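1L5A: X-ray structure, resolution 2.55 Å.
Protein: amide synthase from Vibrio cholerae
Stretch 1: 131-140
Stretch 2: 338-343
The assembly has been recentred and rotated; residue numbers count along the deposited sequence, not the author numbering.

Stretch 1 131-140: GYGMMLFEQR
Stretch 2 338-343: PFESPH

Packing of a helical segment (131-140) against an extended loop (338-343) in the amide synthase from Vibrio cholerae. Stretch 1 is regular helix throughout, with phi/psi near -60/-45 and i to i+4 hydrogen bonds from M135 N to G131 O (3.0 Å) through R140 N to L136 O (3.0 Å); the helix continues beyond R140. Stretch 2 has no regular secondary structure: P338 sits at -89/-23, and F339 to H343 follow in extended conformation, phi -63 to -98° and psi 137 to 158°. The two stretches run in roughly the same sense, M135 lying nearest F339 (CA to CA 7.4 Å) and Q139 nearest P342 (CA to CA 5.5 Å), so the loop draws closer to the helix as it advances. Together they bury 315 Å², without a direct hydrogen bond between them.

The apolar part of the contact centres on F339 (chi1 -55°, m; chi2 131°), which points toward the helix and gives up 82 Å², the largest share of any residue. M135 also points toward its partner; its p, p, t rotamer (chi1 89°, chi2 78°, chi3 -162°) folds the thioether over the phenyl ring. M135 SD stands 4.4 Å from the centroid of the F339 ring and 12° off its normal, M135 CE lies over the same ring's face, and M135 CG approaches F339 CD1 to 3.5 Å. A flexible, polarizable methionine suits this place because it can spread along a flat aromatic surface. One helical turn earlier, Y132 (chi1 -163°, t; chi2 95°) leaves the backbone sideways, but its ring reaches back to F339, with Y132 CE1 3.6 Å from F339 CZ. The ring centroids are 5.5 Å apart and the planes meet at 76°, an oblique pairing.

P342, buried and C-gamma endo, packs against the helix and points toward stretch 1. Its compact ring allows close approach to the helix backbone, P342 CB reaching 3.4 Å from E138 O, while P342 CG lies 3.9 Å from E138 CB. P342 loses 63 Å² in this contact and E138 41 Å².

The polar contacts run through water. Q139 (chi1 -66°, m; chi2 -54°, m; chi3 -54°) starts sideways, but its amide comes nearer the loop, Q139 NE2 lying 3.6 Å from E340 O and 3.9 Å from P342 CA. An amide carrying both donor and acceptor suits this position, since three waters link it to stretch 2. Water 1 accepts from Q139 NE2 (2.6 Å) and donates to E340 O (3.1 Å) and to E138 OE1 (2.9 Å); E138, in rotamer m, t with chi3 -31°, thus joins the same bridge, its OE2 being bonded elsewhere in the structure. Water 3 accepts from Q139 NE2 (3.1 Å) and donates to S341 O (2.8 Å). Water 2 donates to Q139 OE1 (3.0 Å) and accepts from H343 N (2.9 Å). The loop takes part in all three bridges through its main chain; the S341 side chain (chi1 60°, p) points away.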

# COMPACT_ATOMS: atom_id res chain seq x y z
N GLY A 131 12.05 23.77 1.83
CA GLY A 131 12.28 23.97 3.25
C GLY A 131 12.66 22.72 4.00
O GLY A 131 13.64 22.68 4.74
N TYR A 132 11.86 21.68 3.79
CA TYR A 132 12.07 20.41 4.47
C TYR A 132 13.47 19.87 4.11
O TYR A 132 14.19 19.34 4.98
CB TYR A 132 10.95 19.43 4.09
CG TYR A 132 10.82 18.23 5.01
CD1 TYR A 132 9.91 18.24 6.07
CD2 TYR A 132 11.61 17.09 4.82
CE1 TYR A 132 9.78 17.12 6.93
CE2 TYR A 132 11.49 15.98 5.66
CZ TYR A 132 10.57 16.00 6.72
OH TYR A 132 10.45 14.90 7.54
N GLY A 133 13.86 20.01 2.85
CA GLY A 133 15.18 19.55 2.45
C GLY A 133 16.27 20.28 3.26
O GLY A 133 17.25 19.67 3.73
N MET A 134 16.08 21.59 3.43
CA MET A 134 17.01 22.41 4.16
C MET A 134 17.18 21.91 5.58
O MET A 134 18.31 21.71 6.06
CB MET A 134 16.53 23.86 4.17
CG MET A 134 17.58 24.86 4.68
SD MET A 134 19.12 24.94 3.67
CE MET A 134 20.15 24.32 4.70
N MET A 135 16.07 21.68 6.28
CA MET A 135 16.22 21.20 7.64
C MET A 135 16.84 19.81 7.67
O MET A 135 17.63 19.52 8.57
CB MET A 135 14.89 21.27 8.42
CG MET A 135 13.99 20.09 8.35
SD MET A 135 14.49 18.71 9.41
CE MET A 135 13.48 17.48 8.57
N LEU A 136 16.53 18.97 6.68
CA LEU A 136 17.15 17.64 6.62
C LEU A 136 18.65 17.84 6.53
O LEU A 136 19.41 17.15 7.20
CB LEU A 136 16.68 16.84 5.41
CG LEU A 136 15.31 16.15 5.46
CD1 LEU A 136 15.06 15.45 4.13
CD2 LEU A 136 15.27 15.13 6.60
N PHE A 137 19.08 18.79 5.71
CA PHE A 137 20.50 19.08 5.56
C PHE A 137 21.09 19.54 6.90
O PHE A 137 22.23 19.21 7.24
CB PHE A 137 20.71 20.19 4.51
CG PHE A 137 22.03 20.90 4.63
CD1 PHE A 137 23.17 20.40 4.01
CD2 PHE A 137 22.13 22.09 5.35
CE1 PHE A 137 24.40 21.08 4.10
CE2 PHE A 137 23.36 22.78 5.46
CZ PHE A 137 24.51 22.28 4.83
N GLU A 138 20.31 20.29 7.67
CA GLU A 138 20.80 20.80 8.95
C GLU A 138 20.91 19.73 9.99
O GLU A 138 21.91 19.66 10.70
CB GLU A 138 19.89 21.95 9.43
CG GLU A 138 19.85 23.11 8.41
CD GLU A 138 18.87 24.20 8.75
OE1 GLU A 138 17.82 23.88 9.37
OE2 GLU A 138 19.13 25.37 8.38
N GLN A 139 19.90 18.88 10.08
CA GLN A 139 19.92 17.80 11.05
C GLN A 139 21.06 16.82 10.74
O GLN A 139 21.75 16.33 11.64
CB GLN A 139 18.56 17.09 11.06
CG GLN A 139 17.39 17.96 11.57
CD GLN A 139 17.66 18.57 12.94
OE1 GLN A 139 17.99 17.86 13.90
NE2 GLN A 139 17.54 19.90 13.05
N ARG A 140 21.27 16.55 9.46
CA ARG A 140 22.34 15.65 9.06
C ARG A 140 23.69 16.28 9.49
O ARG A 140 24.56 15.61 10.04
CB ARG A 140 22.29 15.43 7.55
CG ARG A 140 23.18 14.30 7.06
CD ARG A 140 22.97 13.04 7.86
NE ARG A 140 23.81 11.96 7.38
CZ ARG A 140 24.12 10.87 8.08
NH1 ARG A 140 23.66 10.70 9.30
NH2 ARG A 140 24.91 9.95 7.55
N PRO A 338 7.79 24.39 12.25
CA PRO A 338 7.98 23.70 13.54
C PRO A 338 9.36 23.23 13.94
O PRO A 338 9.63 23.04 15.13
CB PRO A 338 7.04 22.53 13.41
CG PRO A 338 7.31 22.08 11.99
CD PRO A 338 7.43 23.40 11.21
N PHE A 339 10.24 23.03 12.97
CA PHE A 339 11.58 22.51 13.24
C PHE A 339 12.58 23.40 13.97
O PHE A 339 12.69 24.59 13.68
CB PHE A 339 12.16 22.05 11.92
CG PHE A 339 11.29 21.06 11.20
CD1 PHE A 339 10.99 21.23 9.85
CD2 PHE A 339 10.80 19.93 11.87
CE1 PHE A 339 10.23 20.29 9.18
CE2 PHE A 339 10.04 18.99 11.21
CZ PHE A 339 9.74 19.16 9.86
N GLU A 340 13.30 22.81 14.92
CA GLU A 340 14.30 23.54 15.70
C GLU A 340 15.58 23.69 14.90
O GLU A 340 15.83 22.91 13.98
CB GLU A 340 14.65 22.78 16.98
CG GLU A 340 13.48 22.29 17.81
CD GLU A 340 13.93 21.39 18.95
OE1 GLU A 340 14.60 21.90 19.89
OE2 GLU A 340 13.61 20.18 18.92
N SER A 341 16.39 24.67 15.24
CA SER A 341 17.65 24.85 14.54
C SER A 341 18.55 23.65 14.93
O SER A 341 18.37 23.04 15.99
CB SER A 341 18.29 26.18 14.94
OG SER A 341 18.53 26.23 16.33
N PRO A 342 19.51 23.29 14.07
CA PRO A 342 20.39 22.15 14.40
C PRO A 342 21.24 22.36 15.66
O PRO A 342 21.74 23.46 15.89
CB PRO A 342 21.23 22.00 13.14
CG PRO A 342 21.39 23.45 12.68
CD PRO A 342 20.00 24.01 12.88
N HIS A 343 21.40 21.32 16.47
CA HIS A 343 22.19 21.45 17.69
C HIS A 343 23.65 20.96 17.59
O HIS A 343 23.98 20.07 16.81
CB HIS A 343 21.50 20.73 18.85
CG HIS A 343 22.29 20.75 20.13
ND1 HIS A 343 23.21 19.77 20.45
CD2 HIS A 343 22.37 21.68 21.12
CE1 HIS A 343 23.81 20.09 21.59
NE2 HIS A 343 23.32 21.24 22.01
O HOH W 1 17.21 21.92 11.43
O HOH W 2 19.70 18.98 16.11
O HOH W 3 17.43 20.40 16.06